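Local coordinates for predicted transcriptional regulator (Oenococcus oeni, PDB 3BY6), which probably binds DNA as a transcriptional regulator of the GntR family, through a winged helix-turn-helix domain, at residues T7-R10 with L14-V17; R19-V24 with K57-Q62; V64-P69 with T76-S81; A99-S104 with E109-I114. One frame throughout, in Å; residues are numbered along the deposited sequence.

Contact 1 (T7-R10 with L14-V17); sequences TQKR and LQLV
The side-chain amide of Gln15 serves two partners. Its NE2 donates to the backbone carbonyl O of Arg10, with an N-H...O angle of 150°. The modelled separation of Gln15 NE2 and Arg10 O, 2.3 Å, is too short for an ordinary hydrogen bond, so the exact length is doubtful. At the other end of the amide, OE1 accepts from the backbone N of Thr7 of the second subunit. If both bonds hold, they would fix how the amide is turned. The Gln15 chain runs extended beyond CG and slides past Arg10 in the opposite direction, with CG 3.9 Å from Arg10 CB. The amide and guanidinium planes are 33° apart.

Arg10 has CG anti to its own N (chi1 -172°) and stretches straight to NE, which lays the guanidinium over Leu14. One face rests on Leu14 CB, 3.6 Å from Arg10 NH2, and the two side chains cross at about a right angle. The charge is met by a salt bridge from NE to Asp18, one helical turn beyond Leu14. Here an N-terminal arm that also packs against the second subunit leads into helix 12-25, the first helix of a winged helix-turn-helix domain of the GntR type.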
loop_
_atom_site.group_PDB
_atom_site.type_symbol
_atom_site.label_atom_id
_atom_site.label_comp_id
_atom_site.label_asym_id
_atom_site.label_seq_id
_atom_site.Cartn_x
_atom_site.Cartn_y
_atom_site.Cartn_z
ATOM N N THR D 7 -6.101 10.404 -1.252
ATOM C CA THR D 7 -4.740 10.041 -1.642
ATOM C C THR D 7 -4.564 10.247 -3.145
ATOM O O THR D 7 -5.274 9.681 -3.938
ATOM C CB THR D 7 -4.463 8.577 -1.274
ATOM O OG1 THR D 7 -5.211 7.719 -2.144
ATOM C CG2 THR D 7 -4.867 8.298 0.184
ATOM N N GLN D 8 -3.592 11.054 -3.542
ATOM C CA GLN D 8 -3.364 11.330 -4.970
ATOM C C GLN D 8 -2.494 10.242 -5.610
ATOM O O GLN D 8 -2.061 9.301 -4.943
ATOM C CB GLN D 8 -2.697 12.698 -5.133
ATOM C CG GLN D 8 -3.392 13.846 -4.382
ATOM C CD GLN D 8 -4.840 14.001 -4.809
ATOM O OE1 GLN D 8 -5.164 13.798 -5.983
ATOM N NE2 GLN D 8 -5.726 14.343 -3.852
ATOM N N LYS D 9 -2.264 10.359 -6.915
ATOM C CA LYS D 9 -1.309 9.506 -7.608
ATOM C C LYS D 9 0.030 9.700 -6.937
ATOM O O LYS D 9 0.370 10.845 -6.567
ATOM C CB LYS D 9 -1.190 9.959 -9.056
ATOM C CG LYS D 9 -0.226 9.182 -9.914
ATOM C CD LYS D 9 -0.201 9.843 -11.286
ATOM C CE LYS D 9 0.677 9.102 -12.269
ATOM N NZ LYS D 9 0.546 9.714 -13.618
ATOM N N ARG D 10 0.795 8.619 -6.745
ATOM C CA ARG D 10 2.219 8.827 -6.393
ATOM C C ARG D 10 2.909 9.392 -7.650
ATOM O O ARG D 10 2.861 8.743 -8.709
ATOM C CB ARG D 10 2.911 7.540 -5.955
ATOM C CG ARG D 10 4.317 7.796 -5.407
ATOM C CD ARG D 10 4.749 6.638 -4.569
ATOM N NE ARG D 10 6.141 6.789 -4.173
ATOM C CZ ARG D 10 6.565 7.440 -3.091
ATOM N NH1 ARG D 10 5.711 8.006 -2.254
ATOM N NH2 ARG D 10 7.867 7.512 -2.825
ATOM N N LEU D 14 8.819 9.610 -8.202
ATOM C CA LEU D 14 8.978 8.827 -6.973
ATOM C C LEU D 14 8.642 7.371 -7.181
ATOM O O LEU D 14 9.170 6.514 -6.496
ATOM C CB LEU D 14 8.135 9.414 -5.827
ATOM C CG LEU D 14 8.614 10.813 -5.421
ATOM C CD1 LEU D 14 7.503 11.642 -4.706
ATOM C CD2 LEU D 14 9.904 10.758 -4.604
ATOM N N GLN D 15 7.770 7.046 -8.128
ATOM C CA GLN D 15 7.608 5.638 -8.454
ATOM C C GLN D 15 8.883 5.065 -9.090
ATOM O O GLN D 15 9.197 3.890 -8.918
ATOM C CB GLN D 15 6.408 5.426 -9.351
ATOM C CG GLN D 15 5.073 5.869 -8.692
ATOM C CD GLN D 15 3.865 5.620 -9.563
ATOM O OE1 GLN D 15 3.782 4.608 -10.263
ATOM N NE2 GLN D 15 2.913 6.546 -9.520
ATOM N N LEU D 16 9.599 5.888 -9.840
ATOM C CA LEU D 16 10.862 5.455 -10.429
ATOM C C LEU D 16 11.991 5.423 -9.392
ATOM O O LEU D 16 12.806 4.524 -9.428
ATOM C CB LEU D 16 11.280 6.362 -11.585
ATOM C CG LEU D 16 12.604 6.005 -12.287
ATOM C CD1 LEU D 16 12.675 4.537 -12.708
ATOM C CD2 LEU D 16 12.743 6.942 -13.501
ATOM N N VAL D 17 12.028 6.412 -8.506
ATOM C CA VAL D 17 12.906 6.372 -7.329
ATOM C C VAL D 17 12.675 5.047 -6.596
ATOM O O VAL D 17 13.652 4.341 -6.267
ATOM C CB VAL D 17 12.690 7.617 -6.361
ATOM C CG1 VAL D 17 13.400 7.447 -4.971
ATOM C CG2 VAL D 17 13.134 8.944 -7.035
#

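Contact 2 (R19-V24 with K57-Q62); sequences RIKNEV and KELEAQ
Lys21 and Leu59 meet side on, their chains crossing obliquely. Lys21 CG and Leu59 CD1 are 3.5 Å apart, tighter than usual for two carbons. The other methyl of the leucine, CD2, turns to Ile20 and lies 4.0 Å from Ile20 CD1. The forked end of Leu59 is thus shared between two successive residues of helix 12-25. Ile20 and Leu59 cross at about a right angle.

Beyond Leu59, Lys21 bends at chi3 (56°), which carries its amino group to Gln62. The two chains cross at about a right angle, and Lys21 NZ donates a weak hydrogen bond to Gln62 OE1 at 3.2 Å. The amide nitrogen of Gln62 faces Glu58, one turn back. Replacing Lys21 by an alanine would probably leave Gln62 OE1 without this donor and uncover Leu59 CD1 on that side.

The contact packs helix 12-25 against the end of helix 49-61. With helix 38-45, helix 49-61 forms the helix-turn-helix, and as in this family it is probably the recognition helix. Val64, just before strand 65-68, packs on both Lys21 and Leu59. Val17 covers Leu59 from an earlier turn of helix 12-25. Farther along that helix, Val24 touches Thr79 and Val82 of helix 79-103.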
loop_
_atom_site.group_PDB
_atom_site.type_symbol
_atom_site.label_atom_id
_atom_site.label_comp_id
_atom_site.label_asym_id
_atom_site.label_seq_id
_atom_site.Cartn_x
_atom_site.Cartn_y
_atom_site.Cartn_z
ATOM N N ARG D 19 11.401 2.306 -7.719
ATOM C CA ARG D 19 11.719 1.127 -8.537
ATOM C C ARG D 19 13.213 0.866 -8.465
ATOM O O ARG D 19 13.657 -0.277 -8.273
ATOM C CB ARG D 19 11.298 1.307 -10.002
ATOM C CG ARG D 19 11.699 0.157 -10.905
ATOM C CD ARG D 19 11.385 0.504 -12.379
ATOM N NE ARG D 19 11.359 -0.650 -13.288
ATOM C CZ ARG D 19 10.416 -1.600 -13.306
ATOM N NH1 ARG D 19 9.413 -1.595 -12.426
ATOM N NH2 ARG D 19 10.486 -2.589 -14.195
ATOM N N ILE D 20 13.985 1.923 -8.630
ATOM C CA ILE D 20 15.447 1.766 -8.638
ATOM C C ILE D 20 16.029 1.323 -7.286
ATOM O O ILE D 20 16.924 0.455 -7.243
ATOM C CB ILE D 20 16.149 3.032 -9.203
ATOM C CG1 ILE D 20 15.972 3.051 -10.748
ATOM C CG2 ILE D 20 17.616 3.050 -8.816
ATOM C CD1 ILE D 20 16.154 4.407 -11.418
ATOM N N LYS D 21 15.513 1.879 -6.187
ATOM C CA LYS D 21 15.978 1.456 -4.862
ATOM C C LYS D 21 15.676 0.001 -4.577
ATOM O O LYS D 21 16.385 -0.666 -3.820
ATOM C CB LYS D 21 15.330 2.284 -3.771
ATOM C CG LYS D 21 15.800 3.709 -3.738
ATOM C CD LYS D 21 14.911 4.591 -2.871
ATOM C CE LYS D 21 14.768 4.086 -1.453
ATOM N NZ LYS D 21 13.618 4.783 -0.799
ATOM N N ASN D 22 14.575 -0.494 -5.106
ATOM C CA ASN D 22 14.243 -1.890 -4.880
ATOM C C ASN D 22 15.180 -2.818 -5.667
ATOM O O ASN D 22 15.553 -3.894 -5.186
ATOM C CB ASN D 22 12.786 -2.172 -5.195
ATOM C CG ASN D 22 12.297 -3.475 -4.555
ATOM O OD1 ASN D 22 11.915 -4.425 -5.254
ATOM N ND2 ASN D 22 12.325 -3.526 -3.216
ATOM N N GLU D 23 15.549 -2.395 -6.876
ATOM C CA GLU D 23 16.501 -3.145 -7.692
ATOM C C GLU D 23 17.853 -3.214 -6.999
ATOM O O GLU D 23 18.513 -4.252 -7.020
ATOM C CB GLU D 23 16.654 -2.513 -9.075
ATOM C CG GLU D 23 15.420 -2.754 -9.925
ATOM C CD GLU D 23 15.510 -2.170 -11.315
ATOM O OE1 GLU D 23 16.399 -1.335 -11.582
ATOM O OE2 GLU D 23 14.657 -2.545 -12.139
ATOM N N VAL D 24 18.243 -2.093 -6.396
ATOM C CA VAL D 24 19.439 -2.042 -5.590
ATOM C C VAL D 24 19.227 -2.976 -4.401
ATOM O O VAL D 24 19.963 -3.952 -4.232
ATOM C CB VAL D 24 19.765 -0.632 -5.108
ATOM C CG1 VAL D 24 20.977 -0.666 -4.185
ATOM C CG2 VAL D 24 20.023 0.303 -6.284
ATOM N N LYS D 57 17.875 12.908 -9.402
ATOM C CA LYS D 57 18.193 13.926 -8.420
ATOM C C LYS D 57 17.819 13.509 -6.972
ATOM O O LYS D 57 18.578 13.762 -6.033
ATOM C CB LYS D 57 17.493 15.210 -8.847
ATOM C CG LYS D 57 17.671 16.399 -7.926
ATOM C CD LYS D 57 16.846 17.589 -8.435
ATOM C CE LYS D 57 16.962 18.801 -7.512
ATOM N NZ LYS D 57 16.447 18.484 -6.152
ATOM N N GLU D 58 16.667 12.852 -6.817
ATOM C CA GLU D 58 16.183 12.347 -5.513
ATOM C C GLU D 58 16.915 11.070 -5.060
ATOM O O GLU D 58 17.225 10.892 -3.874
ATOM C CB GLU D 58 14.663 12.089 -5.591
ATOM C CG GLU D 58 14.001 11.475 -4.329
ATOM C CD GLU D 58 14.084 12.360 -3.086
ATOM O OE1 GLU D 58 14.129 13.594 -3.251
ATOM O OE2 GLU D 58 14.125 11.831 -1.943
ATOM N N LEU D 59 17.122 10.136 -5.975
ATOM C CA LEU D 59 17.940 8.967 -5.670
ATOM C C LEU D 59 19.310 9.446 -5.138
ATOM O O LEU D 59 19.874 8.831 -4.257
ATOM C CB LEU D 59 18.168 8.095 -6.925
ATOM C CG LEU D 59 17.416 6.775 -7.220
ATOM C CD1 LEU D 59 16.688 6.158 -6.038
ATOM C CD2 LEU D 59 16.516 6.937 -8.387
ATOM N N GLU D 60 19.832 10.535 -5.688
ATOM C CA GLU D 60 21.131 11.035 -5.252
ATOM C C GLU D 60 21.104 11.654 -3.833
ATOM O O GLU D 60 22.007 11.389 -3.020
ATOM C CB GLU D 60 21.694 12.015 -6.274
ATOM C CG GLU D 60 23.132 12.344 -5.997
ATOM C CD GLU D 60 23.867 12.853 -7.216
ATOM O OE1 GLU D 60 23.172 13.156 -8.220
ATOM O OE2 GLU D 60 25.126 12.946 -7.153
ATOM N N ALA D 61 20.057 12.440 -3.546
ATOM C CA ALA D 61 19.780 12.975 -2.196
ATOM C C ALA D 61 19.675 11.884 -1.133
ATOM O O ALA D 61 20.072 12.080 0.022
ATOM C CB ALA D 61 18.515 13.769 -2.220
ATOM N N GLN D 62 19.130 10.728 -1.516
ATOM C CA GLN D 62 19.033 9.578 -0.604
ATOM C C GLN D 62 20.277 8.713 -0.629
ATOM O O GLN D 62 20.273 7.610 -0.080
ATOM C CB GLN D 62 17.804 8.743 -0.955
ATOM C CG GLN D 62 16.505 9.540 -0.915
ATOM C CD GLN D 62 15.301 8.721 -1.205
ATOM O OE1 GLN D 62 15.284 7.522 -0.991
ATOM N NE2 GLN D 62 14.244 9.380 -1.682
#

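Contact 3 (V64-P69 with T76-S81); sequences VIRTIP and TGNTAS
The wing of the winged helix-turn-helix fold is built on strands 65-68 and 72-75, and this contact lies at its base. Val64 stands just before the first strand. Thr76 follows the second and starts the short link to helix 79-103. One backbone bond closes the hairpin here: Thr76 N donates to Val64 O at 3.0 Å, nearly straight at 174°. Farther into the hairpin, Arg66 pairs with Phe74 through the backbone.

The Thr76 side chain lies against the same carbonyl, with CG2 3.3 Å from Val64 O. A chi1 of -170° swings the Thr76 hydroxyl beside its carbonyl carbon, on the side of the onward chain. There Thr76 OG1 accepts from Asn78 N at 3.0 Å, an ST turn just ahead of the helix. A valine in place of Thr76 would probably leave Asn78 N without this acceptor and the turn less firmly held.

Arg66 reaches along the same link, its chain bent at chi3 (-50°). Its contacts there are loose and mostly through one nitrogen. Arg66 NH2 is 3.9 Å from Asn78 ND2 and 3.5 Å from Thr76 OG1, with the guanidinium oblique to both. Gly77 N lies instead at the edge of that group, near its plane, 3.5 Å from Arg66 NH2.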
loop_
_atom_site.group_PDB
_atom_site.type_symbol
_atom_site.label_atom_id
_atom_site.label_comp_id
_atom_site.label_asym_id
_atom_site.label_seq_id
_atom_site.Cartn_x
_atom_site.Cartn_y
_atom_site.Cartn_z
ATOM N N VAL D 64 21.492 6.894 -2.924
ATOM C CA VAL D 64 21.296 5.597 -3.590
ATOM C C VAL D 64 22.132 5.538 -4.873
ATOM O O VAL D 64 22.566 4.471 -5.277
ATOM C CB VAL D 64 19.799 5.310 -3.865
ATOM C CG1 VAL D 64 19.634 3.983 -4.551
ATOM C CG2 VAL D 64 18.985 5.310 -2.555
ATOM N N ILE D 65 22.348 6.691 -5.499
ATOM C CA ILE D 65 23.176 6.798 -6.688
ATOM C C ILE D 65 24.002 8.079 -6.586
ATOM O O ILE D 65 23.628 8.989 -5.865
ATOM C CB ILE D 65 22.360 6.807 -8.047
ATOM C CG1 ILE D 65 21.745 8.189 -8.316
ATOM C CG2 ILE D 65 21.329 5.675 -8.088
ATOM C CD1 ILE D 65 20.855 8.262 -9.551
ATOM N N ARG D 66 25.078 8.127 -7.372
ATOM C CA ARG D 66 26.127 9.161 -7.349
ATOM C C ARG D 66 26.388 9.561 -8.814
ATOM O O ARG D 66 26.580 8.700 -9.664
ATOM C CB ARG D 66 27.408 8.567 -6.714
ATOM C CG ARG D 66 28.253 9.550 -5.880
ATOM C CD ARG D 66 29.649 8.939 -5.368
ATOM N NE ARG D 66 29.545 7.614 -4.691
ATOM C CZ ARG D 66 29.506 7.393 -3.363
ATOM N NH1 ARG D 66 29.563 8.400 -2.501
ATOM N NH2 ARG D 66 29.418 6.141 -2.890
ATOM N N THR D 67 26.346 10.856 -9.111
ATOM C CA THR D 67 26.675 11.365 -10.450
ATOM C C THR D 67 28.066 11.987 -10.464
ATOM O O THR D 67 28.235 13.129 -10.018
ATOM C CB THR D 67 25.643 12.402 -10.950
ATOM O OG1 THR D 67 25.001 11.903 -12.138
ATOM C CG2 THR D 67 26.318 13.728 -11.305
ATOM N N ILE D 68 29.049 11.248 -10.990
ATOM C CA ILE D 68 30.448 11.677 -10.950
ATOM C C ILE D 68 30.863 12.338 -12.297
ATOM O O ILE D 68 30.989 11.640 -13.318
ATOM C CB ILE D 68 31.380 10.498 -10.484
ATOM C CG1 ILE D 68 32.464 11.016 -9.499
ATOM C CG2 ILE D 68 31.960 9.717 -11.659
ATOM C CD1 ILE D 68 31.918 11.561 -8.110
ATOM N N PRO D 69 31.050 13.696 -12.301
ATOM C CA PRO D 69 31.035 14.524 -13.537
ATOM C C PRO D 69 31.895 14.016 -14.680
ATOM O O PRO D 69 33.008 13.546 -14.443
ATOM C CB PRO D 69 31.563 15.881 -13.059
ATOM C CG PRO D 69 31.130 15.954 -11.630
ATOM C CD PRO D 69 31.292 14.541 -11.106
ATOM N N THR D 76 25.397 3.759 -5.767
ATOM C CA THR D 76 26.270 3.928 -4.601
ATOM C C THR D 76 27.145 2.673 -4.340
ATOM O O THR D 76 26.799 1.548 -4.715
ATOM C CB THR D 76 25.405 4.269 -3.332
ATOM O OG1 THR D 76 26.262 4.674 -2.232
ATOM C CG2 THR D 76 24.522 3.070 -2.949
ATOM N N GLY D 77 28.293 2.879 -3.718
ATOM C CA GLY D 77 29.051 1.800 -3.096
ATOM C C GLY D 77 28.426 1.343 -1.798
ATOM O O GLY D 77 28.701 0.240 -1.333
ATOM N N ASN D 78 27.550 2.176 -1.243
ATOM C CA ASN D 78 26.873 1.917 0.049
ATOM C C ASN D 78 25.552 1.177 -0.048
ATOM O O ASN D 78 24.523 1.591 0.521
ATOM C CB ASN D 78 26.663 3.242 0.798
ATOM C CG ASN D 78 27.942 4.047 0.941
ATOM O OD1 ASN D 78 29.002 3.503 1.316
ATOM N ND2 ASN D 78 27.857 5.366 0.650
ATOM N N THR D 79 25.558 0.051 -0.751
ATOM C CA THR D 79 24.314 -0.666 -0.990
ATOM C C THR D 79 23.786 -1.442 0.239
ATOM O O THR D 79 22.594 -1.722 0.305
ATOM C CB THR D 79 24.489 -1.674 -2.135
ATOM O OG1 THR D 79 25.573 -2.554 -1.785
ATOM C CG2 THR D 79 24.768 -0.924 -3.460
ATOM N N ALA D 80 24.670 -1.854 1.151
ATOM C CA ALA D 80 24.236 -2.541 2.398
ATOM C C ALA D 80 23.386 -1.575 3.239
ATOM O O ALA D 80 22.450 -1.979 3.881
ATOM C CB ALA D 80 25.411 -3.075 3.184
ATOM N N SER D 81 23.704 -0.279 3.181
ATOM C CA SER D 81 22.908 0.762 3.834
ATOM C C SER D 81 21.476 0.817 3.291
ATOM O O SER D 81 20.490 0.834 4.034
ATOM C CB SER D 81 23.587 2.114 3.636
ATOM O OG SER D 81 23.057 3.091 4.506
#

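Contact 4 (A99-S104 with E109-I114); sequences AELIKS and ERIKKI
A short turn folds helix 108-119 back beside the end of helix 79-103, and their backbones come nearest at Leu101 and Ile111, with CA atoms 8.0 Å apart. Ile111 supplies the bridging group. Its CG1 is anti to its carbonyl carbon (chi1 -65°) and the chain then runs straight (chi2 176°), which drives CD1 across to the other helix. That one methyl touches two successive residues. Ile111 CD1 is 3.7 Å from Leu101 CB and 3.6 Å from Ile102 CG1. The Ile102 and Ile111 chains cross at about a right angle, so the methyl of Ile111 meets the flank of Ile102.

Where helix 79-103 ends, Ser104 folds its hydroxyl back. Ser104 OG donates to Leu101 O at 3.0 Å, tilted 33° from the carbonyl plane. This ties the side chain to the last turn of the helix.

The second subunit also packs on this part of the fold. Its Leu90 lies on Leu101, its Leu91 on Ile114, and its Arg89 makes a salt bridge with Glu100. Between the two segments themselves the meeting is purely aliphatic. It rests on one methyl of Ile111; Leu101 and Ile111 are buried, Ile102 is exposed, and nothing directional between them sets the angle of the helices.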
loop_
_atom_site.group_PDB
_atom_site.type_symbol
_atom_site.label_atom_id
_atom_site.label_comp_id
_atom_site.label_asym_id
_atom_site.label_seq_id
_atom_site.Cartn_x
_atom_site.Cartn_y
_atom_site.Cartn_z
ATOM N N ALA D 99 -0.755 -4.538 13.230
ATOM C CA ALA D 99 -1.502 -3.572 14.033
ATOM C C ALA D 99 -2.972 -3.538 13.615
ATOM O O ALA D 99 -3.875 -3.652 14.439
ATOM C CB ALA D 99 -0.878 -2.152 13.888
ATOM N N GLU D 100 -3.179 -3.368 12.316
ATOM C CA GLU D 100 -4.492 -3.345 11.721
ATOM C C GLU D 100 -5.310 -4.662 11.831
ATOM O O GLU D 100 -6.504 -4.624 12.057
ATOM C CB GLU D 100 -4.390 -2.874 10.270
ATOM C CG GLU D 100 -5.742 -2.260 9.825
ATOM C CD GLU D 100 -5.716 -1.638 8.462
ATOM O OE1 GLU D 100 -4.594 -1.376 7.961
ATOM O OE2 GLU D 100 -6.831 -1.408 7.911
ATOM N N LEU D 101 -4.671 -5.817 11.673
ATOM C CA LEU D 101 -5.293 -7.106 12.002
ATOM C C LEU D 101 -5.699 -7.225 13.468
ATOM O O LEU D 101 -6.697 -7.849 13.785
ATOM C CB LEU D 101 -4.366 -8.299 11.653
ATOM C CG LEU D 101 -4.245 -8.690 10.164
ATOM C CD1 LEU D 101 -3.056 -9.620 9.957
ATOM C CD2 LEU D 101 -5.537 -9.307 9.580
ATOM N N ILE D 102 -4.915 -6.692 14.383
ATOM C CA ILE D 102 -5.297 -6.805 15.784
ATOM C C ILE D 102 -6.523 -5.935 16.030
ATOM O O ILE D 102 -7.382 -6.298 16.823
ATOM C CB ILE D 102 -4.148 -6.452 16.720
ATOM C CG1 ILE D 102 -3.150 -7.596 16.752
ATOM C CG2 ILE D 102 -4.636 -6.177 18.154
ATOM C CD1 ILE D 102 -1.866 -7.213 17.418
ATOM N N LYS D 103 -6.615 -4.823 15.306
ATOM C CA LYS D 103 -7.693 -3.859 15.469
ATOM C C LYS D 103 -8.987 -4.308 14.733
ATOM O O LYS D 103 -10.123 -3.922 15.097
ATOM C CB LYS D 103 -7.197 -2.461 15.035
ATOM C CG LYS D 103 -8.299 -1.413 14.825
ATOM C CD LYS D 103 -7.761 0.012 14.881
ATOM C CE LYS D 103 -8.905 1.065 14.786
ATOM N NZ LYS D 103 -8.355 2.450 15.078
ATOM N N SER D 104 -8.821 -5.134 13.700
ATOM C CA SER D 104 -9.952 -5.871 13.107
ATOM C C SER D 104 -10.274 -7.120 13.925
ATOM O O SER D 104 -10.793 -8.080 13.383
ATOM C CB SER D 104 -9.632 -6.320 11.690
ATOM O OG SER D 104 -8.886 -7.534 11.725
ATOM N N GLU D 109 -2.178 -14.237 19.140
ATOM C CA GLU D 109 -1.815 -15.658 19.100
ATOM C C GLU D 109 -2.220 -16.319 17.771
ATOM O O GLU D 109 -1.485 -17.187 17.275
ATOM C CB GLU D 109 -2.419 -16.421 20.284
ATOM C CG GLU D 109 -1.840 -17.842 20.467
ATOM C CD GLU D 109 -2.608 -18.687 21.509
ATOM O OE1 GLU D 109 -3.622 -18.181 22.061
ATOM O OE2 GLU D 109 -2.193 -19.853 21.773
ATOM N N ARG D 110 -3.358 -15.906 17.197
ATOM C CA ARG D 110 -3.769 -16.370 15.862
ATOM C C ARG D 110 -2.861 -15.849 14.764
ATOM O O ARG D 110 -2.470 -16.606 13.874
ATOM C CB ARG D 110 -5.216 -15.971 15.527
ATOM C CG ARG D 110 -5.716 -16.410 14.089
ATOM C CD ARG D 110 -6.303 -17.856 14.083
ATOM N NE ARG D 110 -6.322 -18.557 12.777
ATOM C CZ ARG D 110 -7.108 -18.255 11.727
ATOM N NH1 ARG D 110 -7.926 -17.203 11.755
ATOM N NH2 ARG D 110 -7.041 -18.983 10.609
ATOM N N ILE D 111 -2.536 -14.556 14.815
ATOM C CA ILE D 111 -1.637 -13.940 13.830
ATOM C C ILE D 111 -0.338 -14.724 13.800
ATOM O O ILE D 111 0.217 -14.982 12.741
ATOM C CB ILE D 111 -1.374 -12.427 14.127
ATOM C CG1 ILE D 111 -2.684 -11.628 13.982
ATOM C CG2 ILE D 111 -0.294 -11.871 13.194
ATOM C CD1 ILE D 111 -2.591 -10.154 14.331
ATOM N N LYS D 112 0.101 -15.143 14.979
ATOM C CA LYS D 112 1.321 -15.924 15.138
ATOM C C LYS D 112 1.247 -17.231 14.310
ATOM O O LYS D 112 2.152 -17.536 13.528
ATOM C CB LYS D 112 1.558 -16.186 16.637
ATOM C CG LYS D 112 2.983 -16.607 17.000
ATOM C CD LYS D 112 3.443 -16.067 18.369
ATOM C CE LYS D 112 4.512 -16.983 18.980
ATOM N NZ LYS D 112 5.816 -17.044 18.160
ATOM N N LYS D 113 0.136 -17.958 14.460
ATOM C CA LYS D 113 -0.140 -19.189 13.702
ATOM C C LYS D 113 -0.200 -18.929 12.218
ATOM O O LYS D 113 0.300 -19.718 11.443
ATOM C CB LYS D 113 -1.476 -19.787 14.126
ATOM C CG LYS D 113 -1.523 -20.359 15.563
ATOM C CD LYS D 113 -0.421 -21.422 15.846
ATOM C CE LYS D 113 -0.937 -22.637 16.673
ATOM N NZ LYS D 113 0.182 -23.557 17.109
ATOM N N ILE D 114 -0.828 -17.821 11.836
ATOM C CA ILE D 114 -1.001 -17.459 10.432
ATOM C C ILE D 114 0.339 -17.251 9.765
ATOM O O ILE D 114 0.586 -17.749 8.662
ATOM C CB ILE D 114 -1.931 -16.188 10.266
ATOM C CG1 ILE D 114 -3.362 -16.500 10.700
ATOM C CG2 ILE D 114 -1.950 -15.669 8.806
ATOM C CD1 ILE D 114 -4.312 -15.333 10.549
#

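Overall arrangement
Contacts 1 and 2 share helix 12-25 and touch, their centres 13 Å apart; Val17 O lies 3.5 Å from Leu59 CD1. Contact 2 also joins contact 3, with centres 9 Å apart. Leu59 O and Val64 N are 2.9 Å apart, and Glu60 OE2 and Thr67 N 3.1 Å; both are probable hydrogen bonds that tie the end of helix 49-61 to the wing. These three contacts lie in or next to the winged helix-turn-helix part, which is likely to bind DNA. Contact 4 is remote, its centre about 38 Å from that of contact 3, at the far end of helix 79-103. Contacts 1, 2 and 4 all touch the second subunit.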